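MAU2 chromatid cohesion factor homolog (Saccharomyces cerevisiae, PDB 4XDN) forms a complex with Scc2 that is required for cohesin to associate with chromosomes, and so takes part in sister chromatid cohesion. Local coordinates at residues P349-T354 with E384-Y389; N276-F281 with K318-I323; G430-Y435 with A461-R466; V416-A421 with T436-S441. All coordinates share one frame; numbering follows the deposited sequence.

Interaction 1: P349-T354 with E384-Y389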
loop_
_atom_site.group_PDB
_atom_site.type_symbol
_atom_site.label_atom_id
_atom_site.label_comp_id
_atom_site.label_asym_id
_atom_site.label_seq_id
_atom_site.Cartn_x
_atom_site.Cartn_y
_atom_site.Cartn_z
ATOM N N PRO A 349 12.116 -7.003 13.915
ATOM C CA PRO A 349 13.177 -7.957 13.571
ATOM C C PRO A 349 12.649 -9.345 13.215
ATOM O O PRO A 349 13.223 -10.007 12.354
ATOM C CB PRO A 349 14.020 -8.006 14.844
ATOM C CG PRO A 349 13.852 -6.666 15.442
ATOM C CD PRO A 349 12.445 -6.249 15.139
ATOM N N LYS A 350 11.574 -9.778 13.867
ATOM C CA LYS A 350 10.984 -11.079 13.569
ATOM C C LYS A 350 10.343 -11.072 12.185
ATOM O O LYS A 350 10.513 -12.014 11.411
ATOM C CB LYS A 350 9.949 -11.464 14.629
ATOM C CG LYS A 350 9.211 -12.760 14.327
ATOM C CD LYS A 350 8.315 -13.176 15.484
ATOM C CE LYS A 350 7.475 -14.396 15.126
ATOM N NZ LYS A 350 6.468 -14.706 16.179
ATOM N N VAL A 351 9.604 -10.007 11.885
ATOM C CA VAL A 351 9.021 -9.817 10.562
ATOM C C VAL A 351 10.122 -9.833 9.510
ATOM O O VAL A 351 9.977 -10.441 8.447
ATOM C CB VAL A 351 8.241 -8.484 10.473
ATOM C CG1 VAL A 351 7.730 -8.240 9.055
ATOM C CG2 VAL A 351 7.086 -8.479 11.465
ATOM N N TYR A 352 11.225 -9.160 9.818
ATOM C CA TYR A 352 12.367 -9.105 8.918
ATOM C C TYR A 352 12.920 -10.506 8.658
ATOM O O TYR A 352 13.033 -10.928 7.506
ATOM C CB TYR A 352 13.454 -8.202 9.499
ATOM C CG TYR A 352 14.596 -7.917 8.552
ATOM C CD1 TYR A 352 15.705 -8.752 8.502
ATOM C CD2 TYR A 352 14.572 -6.810 7.714
ATOM C CE1 TYR A 352 16.754 -8.496 7.641
ATOM C CE2 TYR A 352 15.620 -6.545 6.850
ATOM C CZ TYR A 352 16.708 -7.393 6.817
ATOM O OH TYR A 352 17.757 -7.142 5.962
ATOM N N SER A 353 13.250 -11.226 9.727
ATOM C CA SER A 353 13.829 -12.562 9.602
ATOM C C SER A 353 12.860 -13.557 8.962
ATOM O O SER A 353 13.272 -14.401 8.165
ATOM C CB SER A 353 14.272 -13.087 10.970
ATOM O OG SER A 353 13.163 -13.277 11.830
ATOM N N THR A 354 11.580 -13.469 9.317
ATOM C CA THR A 354 10.567 -14.336 8.718
ATOM C C THR A 354 10.525 -14.111 7.214
ATOM O O THR A 354 10.499 -15.061 6.431
ATOM C CB THR A 354 9.163 -14.079 9.310
ATOM O OG1 THR A 354 9.148 -14.451 10.691
ATOM C CG2 THR A 354 8.094 -14.884 8.565
ATOM N N GLU A 384 12.156 -3.499 3.595
ATOM C CA GLU A 384 12.388 -2.062 3.571
ATOM C C GLU A 384 11.486 -1.344 4.574
ATOM O O GLU A 384 11.884 -0.339 5.161
ATOM C CB GLU A 384 12.169 -1.511 2.163
ATOM C CG GLU A 384 13.272 -1.893 1.188
ATOM C CD GLU A 384 12.928 -1.563 -0.251
ATOM O OE1 GLU A 384 11.852 -0.974 -0.492
ATOM O OE2 GLU A 384 13.733 -1.897 -1.145
ATOM N N PHE A 385 10.277 -1.864 4.771
ATOM C CA PHE A 385 9.369 -1.313 5.772
ATOM C C PHE A 385 9.924 -1.524 7.180
ATOM O O PHE A 385 9.824 -0.641 8.031
ATOM C CB PHE A 385 7.979 -1.944 5.663
ATOM C CG PHE A 385 7.119 -1.353 4.577
ATOM C CD1 PHE A 385 6.755 -0.017 4.611
ATOM C CD2 PHE A 385 6.653 -2.141 3.536
ATOM C CE1 PHE A 385 5.957 0.525 3.618
ATOM C CE2 PHE A 385 5.854 -1.603 2.541
ATOM C CZ PHE A 385 5.506 -0.270 2.582
ATOM N N CYS A 386 10.510 -2.695 7.416
ATOM C CA CYS A 386 11.061 -3.028 8.726
ATOM C C CYS A 386 12.177 -2.069 9.119
ATOM O O CYS A 386 12.222 -1.591 10.251
ATOM C CB CYS A 386 11.586 -4.465 8.741
ATOM S SG CYS A 386 10.304 -5.743 8.714
ATOM N N GLU A 387 13.040 -1.764 8.177
ATOM C CA GLU A 387 14.138 -0.868 8.394
ATOM C C GLU A 387 13.664 0.538 8.570
ATOM O O GLU A 387 14.158 1.269 9.359
ATOM C CB GLU A 387 15.091 -0.869 7.207
ATOM C CG GLU A 387 15.995 -2.058 7.079
ATOM C CD GLU A 387 17.041 -2.154 8.158
ATOM O OE1 GLU A 387 17.233 -1.172 8.903
ATOM O OE2 GLU A 387 17.665 -3.226 8.254
ATOM N N PHE A 388 12.709 0.912 7.775
ATOM C CA PHE A 388 12.192 2.277 7.813
ATOM C C PHE A 388 11.561 2.586 9.167
ATOM O O PHE A 388 11.839 3.622 9.767
ATOM C CB PHE A 388 11.164 2.510 6.704
ATOM C CG PHE A 388 10.423 3.814 6.836
ATOM C CD1 PHE A 388 11.011 5.003 6.436
ATOM C CD2 PHE A 388 9.147 3.851 7.369
ATOM C CE1 PHE A 388 10.339 6.204 6.562
ATOM C CE2 PHE A 388 8.468 5.051 7.497
ATOM C CZ PHE A 388 9.065 6.228 7.093
ATOM N N TYR A 389 10.708 1.685 9.641
ATOM C CA TYR A 389 10.002 1.902 10.897
ATOM C C TYR A 389 10.922 1.721 12.100
ATOM O O TYR A 389 10.638 2.234 13.180
ATOM C CB TYR A 389 8.799 0.963 11.006
ATOM C CG TYR A 389 7.635 1.393 10.141
ATOM C CD1 TYR A 389 6.952 2.574 10.405
ATOM C CD2 TYR A 389 7.220 0.622 9.062
ATOM C CE1 TYR A 389 5.890 2.978 9.617
ATOM C CE2 TYR A 389 6.156 1.019 8.268
ATOM C CZ TYR A 389 5.495 2.198 8.553
ATOM O OH TYR A 389 4.438 2.603 7.772
#
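With SG lying beside its own backbone N and anti to the carbonyl carbon (chi1 -72°), Cys-386 aims its sulfur at the turn formed by Val-351 and Tyr-352, whose ring, anti to its own backbone N, swings out alongside the cysteine. The sulfur is met from two directions: Val-351 CG1 approaches Cys-386 SG to 3.6 Å, and the Tyr-352 backbone N lies 3.7 Å from Cys-386 SG in plain van der Waals packing. The tyrosine turns its edge to the cysteine, CD2 being 3.9 Å from Cys-386 CB, which lies near the ring plane. Farther along the ring, Tyr-352 CE2 comes within 4.1 Å of Glu-387 OE2. The glutamate bends at chi2 to get there, and its carboxylate stands almost perpendicular to the ring, the planes 87° apart. The small cysteine is consistent with the close backbones, Tyr-352 CA and Cys-386 CA being 6.2 Å apart. On the 349-354 helix itself, Lys-350 O is gripped by three donors, Thr-354 N, Thr-354 OG1 and Ser-353 OG. Helices 339-360 and 369-398 follow one another as a nearly antiparallel hairpin, the axes of the two short segments approaching to 9.2 Å. Val-351 also packs against Asn-322 and Leu-325 of helix 317-331, while Phe-385, Phe-388 and Tyr-389 face the chain of another protein, to whose backbone Tyr-389 OH is hydrogen-bonded.

Interaction 2: N276-F281 with K318-I323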
loop_
_atom_site.group_PDB
_atom_site.type_symbol
_atom_site.label_atom_id
_atom_site.label_comp_id
_atom_site.label_asym_id
_atom_site.label_seq_id
_atom_site.Cartn_x
_atom_site.Cartn_y
_atom_site.Cartn_z
ATOM N N ASN A 276 -8.153 -9.943 18.108
ATOM C CA ASN A 276 -8.843 -11.112 18.635
ATOM C C ASN A 276 -9.642 -11.839 17.555
ATOM O O ASN A 276 -9.782 -13.061 17.597
ATOM C CB ASN A 276 -9.766 -10.709 19.787
ATOM C CG ASN A 276 -9.002 -10.170 20.984
ATOM O OD1 ASN A 276 -7.828 -10.487 21.181
ATOM N ND2 ASN A 276 -9.668 -9.351 21.790
ATOM N N GLU A 277 -10.160 -11.089 16.589
ATOM C CA GLU A 277 -10.893 -11.687 15.480
ATOM C C GLU A 277 -9.964 -12.543 14.628
ATOM O O GLU A 277 -10.316 -13.655 14.236
ATOM C CB GLU A 277 -11.554 -10.609 14.620
ATOM C CG GLU A 277 -12.718 -9.910 15.304
ATOM C CD GLU A 277 -13.440 -8.940 14.389
ATOM O OE1 GLU A 277 -13.689 -9.297 13.217
ATOM O OE2 GLU A 277 -13.757 -7.821 14.845
ATOM N N PHE A 278 -8.775 -12.017 14.346
ATOM C CA PHE A 278 -7.767 -12.762 13.600
ATOM C C PHE A 278 -7.362 -14.018 14.362
ATOM O O PHE A 278 -7.177 -15.082 13.771
ATOM C CB PHE A 278 -6.534 -11.895 13.337
ATOM C CG PHE A 278 -6.412 -11.422 11.916
ATOM C CD1 PHE A 278 -6.297 -12.332 10.879
ATOM C CD2 PHE A 278 -6.387 -10.069 11.622
ATOM C CE1 PHE A 278 -6.176 -11.903 9.572
ATOM C CE2 PHE A 278 -6.263 -9.631 10.320
ATOM C CZ PHE A 278 -6.158 -10.550 9.289
ATOM N N LYS A 279 -7.222 -13.877 15.677
ATOM C CA LYS A 279 -6.866 -14.991 16.548
ATOM C C LYS A 279 -7.888 -16.118 16.437
ATOM O O LYS A 279 -7.525 -17.274 16.222
ATOM C CB LYS A 279 -6.755 -14.508 17.998
ATOM C CG LYS A 279 -6.686 -15.610 19.052
ATOM C CD LYS A 279 -6.769 -15.021 20.451
ATOM C CE LYS A 279 -7.133 -16.076 21.484
ATOM N NZ LYS A 279 -7.585 -15.464 22.766
ATOM N N ASN A 280 -9.164 -15.775 16.586
ATOM C CA ASN A 280 -10.233 -16.757 16.474
ATOM C C ASN A 280 -10.281 -17.354 15.071
ATOM O O ASN A 280 -10.490 -18.555 14.904
ATOM C CB ASN A 280 -11.584 -16.127 16.822
ATOM C CG ASN A 280 -11.649 -15.639 18.258
ATOM O OD1 ASN A 280 -10.874 -16.073 19.111
ATOM N ND2 ASN A 280 -12.584 -14.734 18.533
ATOM N N PHE A 281 -10.080 -16.504 14.069
ATOM C CA PHE A 281 -10.073 -16.939 12.677
ATOM C C PHE A 281 -8.994 -17.990 12.436
ATOM O O PHE A 281 -9.256 -19.035 11.839
ATOM C CB PHE A 281 -9.863 -15.741 11.746
ATOM C CG PHE A 281 -9.643 -16.121 10.311
ATOM C CD1 PHE A 281 -10.687 -16.604 9.540
ATOM C CD2 PHE A 281 -8.392 -15.991 9.730
ATOM C CE1 PHE A 281 -10.488 -16.953 8.222
ATOM C CE2 PHE A 281 -8.188 -16.339 8.409
ATOM C CZ PHE A 281 -9.238 -16.820 7.654
ATOM N N LYS A 318 1.304 -18.540 6.602
ATOM C CA LYS A 318 2.558 -17.967 7.085
ATOM C C LYS A 318 2.716 -16.519 6.633
ATOM O O LYS A 318 3.101 -15.654 7.421
ATOM C CB LYS A 318 3.755 -18.789 6.603
ATOM C CG LYS A 318 3.994 -20.068 7.387
ATOM C CD LYS A 318 5.477 -20.411 7.430
ATOM C CE LYS A 318 5.736 -21.733 8.140
ATOM N NZ LYS A 318 5.245 -22.896 7.348
ATOM N N GLU A 319 2.424 -16.262 5.363
ATOM C CA GLU A 319 2.543 -14.919 4.812
ATOM C C GLU A 319 1.582 -13.966 5.508
ATOM O O GLU A 319 1.910 -12.805 5.749
ATOM C CB GLU A 319 2.268 -14.918 3.305
ATOM C CG GLU A 319 3.395 -15.479 2.444
ATOM C CD GLU A 319 3.430 -16.994 2.426
ATOM O OE1 GLU A 319 2.842 -17.621 3.331
ATOM O OE2 GLU A 319 4.047 -17.560 1.499
ATOM N N LEU A 320 0.394 -14.463 5.835
ATOM C CA LEU A 320 -0.644 -13.633 6.427
ATOM C C LEU A 320 -0.262 -13.170 7.831
ATOM O O LEU A 320 -0.393 -11.990 8.156
ATOM C CB LEU A 320 -1.972 -14.392 6.466
ATOM C CG LEU A 320 -3.152 -13.655 7.103
ATOM C CD1 LEU A 320 -3.393 -12.311 6.437
ATOM C CD2 LEU A 320 -4.398 -14.511 7.027
ATOM N N LYS A 321 0.205 -14.099 8.659
ATOM C CA LYS A 321 0.629 -13.758 10.011
ATOM C C LYS A 321 1.781 -12.765 9.969
ATOM O O LYS A 321 1.851 -11.849 10.788
ATOM C CB LYS A 321 1.043 -15.010 10.786
ATOM C CG LYS A 321 -0.129 -15.836 11.290
ATOM C CD LYS A 321 0.262 -16.749 12.448
ATOM C CE LYS A 321 0.558 -15.975 13.730
ATOM N NZ LYS A 321 -0.588 -15.121 14.164
ATOM N N ASN A 322 2.677 -12.949 9.004
ATOM C CA ASN A 322 3.803 -12.042 8.814
ATOM C C ASN A 322 3.321 -10.614 8.552
ATOM O O ASN A 322 3.853 -9.660 9.119
ATOM C CB ASN A 322 4.682 -12.526 7.659
ATOM C CG ASN A 322 6.029 -11.825 7.610
ATOM O OD1 ASN A 322 6.709 -11.678 8.629
ATOM N ND2 ASN A 322 6.421 -11.385 6.418
ATOM N N ILE A 323 2.307 -10.481 7.698
ATOM C CA ILE A 323 1.706 -9.181 7.401
ATOM C C ILE A 323 1.042 -8.606 8.649
ATOM O O ILE A 323 1.211 -7.429 8.964
ATOM C CB ILE A 323 0.652 -9.280 6.267
ATOM C CG1 ILE A 323 1.307 -9.681 4.938
ATOM C CG2 ILE A 323 -0.105 -7.956 6.100
ATOM C CD1 ILE A 323 2.230 -8.632 4.331
#
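Leu-320 pushes its two methyl groups toward a pair of phenylalanines, Phe-278 and Phe-281, that stand one helical turn apart and hold their rings in very different planes, about 76° from each other. Phe-278 crosses the leucine obliquely, and its nearest ring atom, CE1, lies 4.1 Å from Leu-320 CD2. The other methyl is hardly farther off, with Leu-320 CD1 at 4.2 Å from Phe-278 CE1, so this ring corner meets the forked end of the leucine. Phe-281 instead offers an edge: its CE2 is 4.4 Å from Leu-320 CD2, and that methyl lies near the plane of the ring. One methyl is thus shared by both aromatics. The leucine reaches them because CG is anti to the backbone N (chi1 178°), which extends the branch across the gap between the helices. That gap is wide, with 9.2 Å between Phe-278 CA and Lys-321 CA, the closest pair, and it is bridged by large apolar side chains alone. The interface is accordingly small, 93 Å² counting both sides, but all three participants are buried. Helix 250-266 completes the cluster, Leu-257 touching both phenylalanines and Ala-254 meeting Leu-320, and Phe-282 adds a further ring beside Phe-278. Helices 272-291 and 317-331, separated in sequence by strands 297-302 and 305-310, are thereby joined, while Asn-322, pointing elsewhere, packs on helix 339-360.

Interaction 3: G430-Y435 with A461-R466. With SO4 (sulfate ion), chain G.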
loop_
_atom_site.group_PDB
_atom_site.type_symbol
_atom_site.label_atom_id
_atom_site.label_comp_id
_atom_site.label_asym_id
_atom_site.label_seq_id
_atom_site.Cartn_x
_atom_site.Cartn_y
_atom_site.Cartn_z
ATOM N N GLY A 430 15.835 24.466 9.826
ATOM C CA GLY A 430 14.516 24.874 9.372
ATOM C C GLY A 430 13.911 23.888 8.392
ATOM O O GLY A 430 12.790 23.422 8.582
ATOM N N ALA A 431 14.656 23.591 7.333
ATOM C CA ALA A 431 14.262 22.589 6.348
ATOM C C ALA A 431 12.989 22.976 5.598
ATOM O O ALA A 431 12.250 22.107 5.134
ATOM C CB ALA A 431 14.081 21.230 7.021
ATOM N N VAL A 432 12.738 24.275 5.473
ATOM C CA VAL A 432 11.586 24.755 4.718
ATOM C C VAL A 432 11.690 24.300 3.264
ATOM O O VAL A 432 10.740 23.747 2.713
ATOM C CB VAL A 432 11.467 26.296 4.780
ATOM C CG1 VAL A 432 10.358 26.808 3.866
ATOM C CG2 VAL A 432 11.214 26.749 6.207
ATOM N N GLU A 433 12.850 24.523 2.653
ATOM C CA GLU A 433 13.051 24.173 1.250
ATOM C C GLU A 433 12.965 22.666 1.029
ATOM O O GLU A 433 12.515 22.213 -0.021
ATOM C CB GLU A 433 14.402 24.698 0.757
ATOM C CG GLU A 433 14.661 24.431 -0.722
ATOM C CD GLU A 433 15.943 25.071 -1.221
ATOM O OE1 GLU A 433 16.684 25.647 -0.398
ATOM O OE2 GLU A 433 16.208 24.998 -2.440
ATOM N N GLU A 434 13.390 21.891 2.023
ATOM C CA GLU A 434 13.367 20.434 1.913
ATOM C C GLU A 434 11.921 19.959 1.968
ATOM O O GLU A 434 11.482 19.161 1.138
ATOM C CB GLU A 434 14.175 19.754 3.031
ATOM C CG GLU A 434 15.331 20.559 3.625
ATOM C CD GLU A 434 16.484 20.762 2.666
ATOM O OE1 GLU A 434 16.801 19.826 1.904
ATOM O OE2 GLU A 434 17.081 21.859 2.683
ATOM N N TYR A 435 11.188 20.457 2.960
ATOM C CA TYR A 435 9.781 20.115 3.129
ATOM C C TYR A 435 8.951 20.593 1.945
ATOM O O TYR A 435 8.068 19.880 1.472
ATOM C CB TYR A 435 9.234 20.723 4.422
ATOM C CG TYR A 435 9.657 20.005 5.686
ATOM C CD1 TYR A 435 9.613 18.619 5.770
ATOM C CD2 TYR A 435 10.094 20.715 6.798
ATOM C CE1 TYR A 435 9.996 17.960 6.923
ATOM C CE2 TYR A 435 10.481 20.064 7.954
ATOM C CZ TYR A 435 10.429 18.687 8.011
ATOM O OH TYR A 435 10.810 18.031 9.160
ATOM N N ALA A 461 5.763 29.321 11.512
ATOM C CA ALA A 461 5.015 29.937 12.603
ATOM C C ALA A 461 5.945 30.275 13.762
ATOM O O ALA A 461 5.772 31.290 14.437
ATOM C CB ALA A 461 3.900 29.019 13.065
ATOM N N ALA A 462 6.933 29.414 13.989
ATOM C CA ALA A 462 7.939 29.660 15.012
ATOM C C ALA A 462 8.753 30.898 14.659
ATOM O O ALA A 462 9.142 31.668 15.534
ATOM C CB ALA A 462 8.850 28.453 15.167
ATOM N N ARG A 463 9.006 31.085 13.368
ATOM C CA ARG A 463 9.796 32.217 12.905
ATOM C C ARG A 463 8.992 33.512 12.970
ATOM O O ARG A 463 9.537 34.564 13.295
ATOM C CB ARG A 463 10.299 31.967 11.484
ATOM C CG ARG A 463 11.363 30.886 11.417
ATOM C CD ARG A 463 11.773 30.567 9.992
ATOM N NE ARG A 463 12.822 29.552 9.957
ATOM C CZ ARG A 463 13.413 29.118 8.850
ATOM N NH1 ARG A 463 13.064 29.605 7.667
ATOM N NH2 ARG A 463 14.360 28.194 8.927
ATOM N N VAL A 464 7.700 33.435 12.667
ATOM C CA VAL A 464 6.815 34.584 12.827
ATOM C C VAL A 464 6.879 35.082 14.264
ATOM O O VAL A 464 6.822 36.284 14.523
ATOM C CB VAL A 464 5.352 34.238 12.463
ATOM C CG1 VAL A 464 4.381 35.302 12.989
ATOM C CG2 VAL A 464 5.204 34.089 10.961
ATOM N N SER A 465 7.003 34.142 15.194
ATOM C CA SER A 465 7.009 34.465 16.613
ATOM C C SER A 465 8.289 35.180 17.040
ATOM O O SER A 465 8.230 36.180 17.752
ATOM C CB SER A 465 6.825 33.192 17.439
ATOM O OG SER A 465 6.904 33.470 18.824
ATOM N N ARG A 466 9.440 34.678 16.599
ATOM C CA ARG A 466 10.724 35.176 17.093
ATOM C C ARG A 466 11.369 36.229 16.192
ATOM O O ARG A 466 12.215 36.994 16.651
ATOM C CB ARG A 466 11.703 34.013 17.289
ATOM C CG ARG A 466 12.126 33.297 16.014
ATOM C CD ARG A 466 13.208 32.273 16.314
ATOM N NE ARG A 466 13.562 31.476 15.143
ATOM C CZ ARG A 466 14.456 31.832 14.223
ATOM N NH1 ARG A 466 15.100 32.987 14.316
ATOM N NH2 ARG A 466 14.702 31.025 13.199
HETATM S S SO4 G . 15.136 27.359 5.054
HETATM O O1 SO4 G . 14.577 26.338 5.935
HETATM O O2 SO4 G . 15.425 26.771 3.751
HETATM O O3 SO4 G . 14.173 28.445 4.896
HETATM O O4 SO4 G . 16.367 27.883 5.637
#
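Arg-463 brings the end of its guanidinium against the turn at Gly-430 and Val-432, and here the contact is tight. Its NH2 lies 3.4 Å from Gly-430 CA, and its NH1 is 3.7 Å from Val-432 CG2. The close approach is possible because Gly-430 has no side chain, and its positive phi (78°) suits that residue. The arginine chain is extended from CG to NE, which carries the charged group across a gap that keeps the backbones apart, with 9.4 Å between Gly-430 CA and Arg-463 CA. A sulfate ion, probably from the crystallisation liquor, fills the corner between them. Val-432 N donates to sulfate O1 at 2.8 Å, and Arg-463 NH1 reaches sulfate O3 at 3.2 Å in an almost straight bond of 171°, with O3 near the guanidinium plane. This is an anion held at the N-terminus of a helix: Ala-431, at the N-cap of helix 432-440, has no polar side chain to cap the first turn, and the helix end and the arginine would both be expected to attract negative charge. Replacing Arg-463 by a leucine would probably leave sulfate O3 without its cationic partner and open a gap beside Gly-430. The whole contact buries just 96 Å², both sides summed, and away from the guanidinium it is loose. The exposed Glu-433 borders the sulfate through its CB, and Arg-466, exposed too, turns to a salt bridge with an acidic side chain of another protein chain. Ser-465 OG is likewise hydrogen-bonded to an acidic side chain of that chain, and to Trp-519 N.

Interaction 4: V416-A421 with T436-S441. With SO4 (sulfate ion), chain C.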
loop_
_atom_site.group_PDB
_atom_site.type_symbol
_atom_site.label_atom_id
_atom_site.label_comp_id
_atom_site.label_asym_id
_atom_site.label_seq_id
_atom_site.Cartn_x
_atom_site.Cartn_y
_atom_site.Cartn_z
ATOM N N VAL A 416 12.616 8.565 2.183
ATOM C CA VAL A 416 14.033 8.836 2.413
ATOM C C VAL A 416 14.286 10.322 2.625
ATOM O O VAL A 416 14.959 10.710 3.578
ATOM C CB VAL A 416 14.898 8.335 1.235
ATOM C CG1 VAL A 416 16.344 8.823 1.364
ATOM C CG2 VAL A 416 14.859 6.821 1.165
ATOM N N ARG A 417 13.754 11.149 1.734
ATOM C CA ARG A 417 13.982 12.588 1.818
ATOM C C ARG A 417 13.118 13.238 2.900
ATOM O O ARG A 417 13.374 14.374 3.300
ATOM C CB ARG A 417 13.739 13.259 0.458
ATOM C CG ARG A 417 12.420 12.933 -0.216
ATOM C CD ARG A 417 12.567 12.927 -1.738
ATOM N NE ARG A 417 11.543 12.108 -2.387
ATOM C CZ ARG A 417 10.843 12.463 -3.462
ATOM N NH1 ARG A 417 11.034 13.638 -4.050
ATOM N NH2 ARG A 417 9.938 11.629 -3.956
ATOM N N LEU A 418 12.110 12.518 3.384
ATOM C CA LEU A 418 11.355 12.972 4.544
ATOM C C LEU A 418 12.238 12.868 5.780
ATOM O O LEU A 418 12.356 13.818 6.555
ATOM C CB LEU A 418 10.072 12.155 4.735
ATOM C CG LEU A 418 9.303 12.433 6.034
ATOM C CD1 LEU A 418 8.968 13.914 6.175
ATOM C CD2 LEU A 418 8.036 11.598 6.113
ATOM N N LEU A 419 12.859 11.704 5.954
ATOM C CA LEU A 419 13.779 11.488 7.064
ATOM C C LEU A 419 14.959 12.446 6.985
ATOM O O LEU A 419 15.500 12.865 8.009
ATOM C CB LEU A 419 14.281 10.043 7.076
ATOM C CG LEU A 419 13.310 8.995 7.620
ATOM C CD1 LEU A 419 13.855 7.597 7.371
ATOM C CD2 LEU A 419 13.049 9.213 9.107
ATOM N N GLN A 420 15.354 12.793 5.764
ATOM C CA GLN A 420 16.442 13.739 5.559
ATOM C C GLN A 420 15.998 15.156 5.915
ATOM O O GLN A 420 16.765 15.929 6.486
ATOM C CB GLN A 420 16.935 13.680 4.111
ATOM C CG GLN A 420 17.995 14.715 3.763
ATOM C CD GLN A 420 19.193 14.669 4.693
ATOM O OE1 GLN A 420 19.557 13.610 5.207
ATOM N NE2 GLN A 420 19.811 15.823 4.919
ATOM N N ALA A 421 14.756 15.490 5.578
ATOM C CA ALA A 421 14.207 16.805 5.882
ATOM C C ALA A 421 14.082 16.994 7.389
ATOM O O ALA A 421 14.385 18.063 7.922
ATOM C CB ALA A 421 12.854 16.985 5.213
ATOM N N THR A 436 9.237 21.805 1.479
ATOM C CA THR A 436 8.490 22.400 0.378
ATOM C C THR A 436 8.634 21.569 -0.893
ATOM O O THR A 436 7.647 21.283 -1.566
ATOM C CB THR A 436 8.952 23.841 0.093
ATOM O OG1 THR A 436 8.866 24.621 1.292
ATOM C CG2 THR A 436 8.085 24.484 -0.984
ATOM N N ARG A 437 9.867 21.186 -1.215
ATOM C CA ARG A 437 10.130 20.387 -2.407
ATOM C C ARG A 437 9.482 19.013 -2.305
ATOM O O ARG A 437 9.049 18.447 -3.306
ATOM C CB ARG A 437 11.635 20.233 -2.638
ATOM C CG ARG A 437 12.305 21.458 -3.242
ATOM C CD ARG A 437 13.736 21.163 -3.674
ATOM N NE ARG A 437 14.547 20.617 -2.585
ATOM C CZ ARG A 437 14.735 19.319 -2.351
ATOM N NH1 ARG A 437 14.175 18.399 -3.128
ATOM N NH2 ARG A 437 15.492 18.938 -1.332
ATOM N N LEU A 438 9.418 18.474 -1.093
ATOM C CA LEU A 438 8.828 17.158 -0.892
ATOM C C LEU A 438 7.312 17.233 -1.025
ATOM O O LEU A 438 6.679 16.326 -1.570
ATOM C CB LEU A 438 9.220 16.593 0.474
ATOM C CG LEU A 438 8.650 15.214 0.823
ATOM C CD1 LEU A 438 8.866 14.227 -0.305
ATOM C CD2 LEU A 438 9.281 14.693 2.104
ATOM N N ALA A 439 6.734 18.325 -0.539
ATOM C CA ALA A 439 5.293 18.525 -0.617
ATOM C C ALA A 439 4.840 18.842 -2.042
ATOM O O ALA A 439 3.644 18.818 -2.332
ATOM C CB ALA A 439 4.867 19.637 0.326
ATOM N N GLN A 440 5.794 19.135 -2.924
ATOM C CA GLN A 440 5.476 19.559 -4.287
ATOM C C GLN A 440 5.666 18.434 -5.304
ATOM O O GLN A 440 5.109 18.488 -6.399
ATOM C CB GLN A 440 6.338 20.768 -4.679
ATOM C CG GLN A 440 7.540 20.443 -5.564
ATOM C CD GLN A 440 8.478 21.623 -5.741
ATOM O OE1 GLN A 440 8.446 22.581 -4.966
ATOM N NE2 GLN A 440 9.320 21.559 -6.767
ATOM N N SER A 441 6.452 17.420 -4.949
ATOM C CA SER A 441 6.723 16.310 -5.860
ATOM C C SER A 441 5.463 15.480 -6.101
ATOM O O SER A 441 4.680 15.241 -5.184
ATOM C CB SER A 441 7.847 15.427 -5.312
ATOM O OG SER A 441 7.634 15.116 -3.947
HETATM S S SO4 C . 12.560 8.699 -1.656
HETATM O O1 SO4 C . 12.465 7.467 -0.875
HETATM O O2 SO4 C . 13.786 8.686 -2.447
HETATM O O3 SO4 C . 11.403 8.804 -2.542
HETATM O O4 SO4 C . 12.590 9.843 -0.752
#
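The guanidinium of Arg-417 has Leu-438 over one face, CD1 standing 4.0 Å above its plane and offset toward the rim, while O4 of a sulfate ion lies at its edge. Ser-441 OG approaches Arg-417 NH1 obliquely at 3.7 Å, too far for a bond. The arginine starts from the crowded position between backbone N and carbonyl carbon (chi1 51°), which together with the bend at chi2 folds the chain back so that both NE and the backbone N of Arg-417 donate to sulfate O4, each at 3.0 Å. Behind it, the other leucine methyl fits against the backbone, Leu-438 CD2 lying 3.6 Å from Leu-418 CA. Ser-441 OG donates to Leu-438 O at 2.8 Å, from above the carbonyl plane. With an alanine in place of Ser-441, Leu-438 O is likely to lose this donor and the chain at that point to be less firmly held. Val-416 N and Gly-414 N add further bonds to the sulfate, which probably came from the crystallisation liquor. Consecutive helices 415-426 and 432-440 pack here through the Leu-418/Leu-438 pair, bordered by an anion bound at the N-terminus of the first helix, a common place for sulfate or phosphate.

Interaction 2 is the fully buried, wholly apolar contact. Interactions 1, 3 and 4 are partly buried, and charged side chains take part in each. Interactions 1 and 2 meet where Thr-354 packs on Asn-322, linking successive helices 317-331 and 339-360. Interaction 1 in turn touches interaction 4 through Phe-388 and Leu-419. Interactions 3 and 4 share helix 432-440, their segments alternate along the chain, and Ala-421 lies against Ala-431, Glu-434 and Tyr-435. Both bind a sulfate at a helix N-terminus with help from an arginine. Interaction 3, about 30 Å from the chain centre, lies farthest out, about 44 Å from interaction 2, centre to centre.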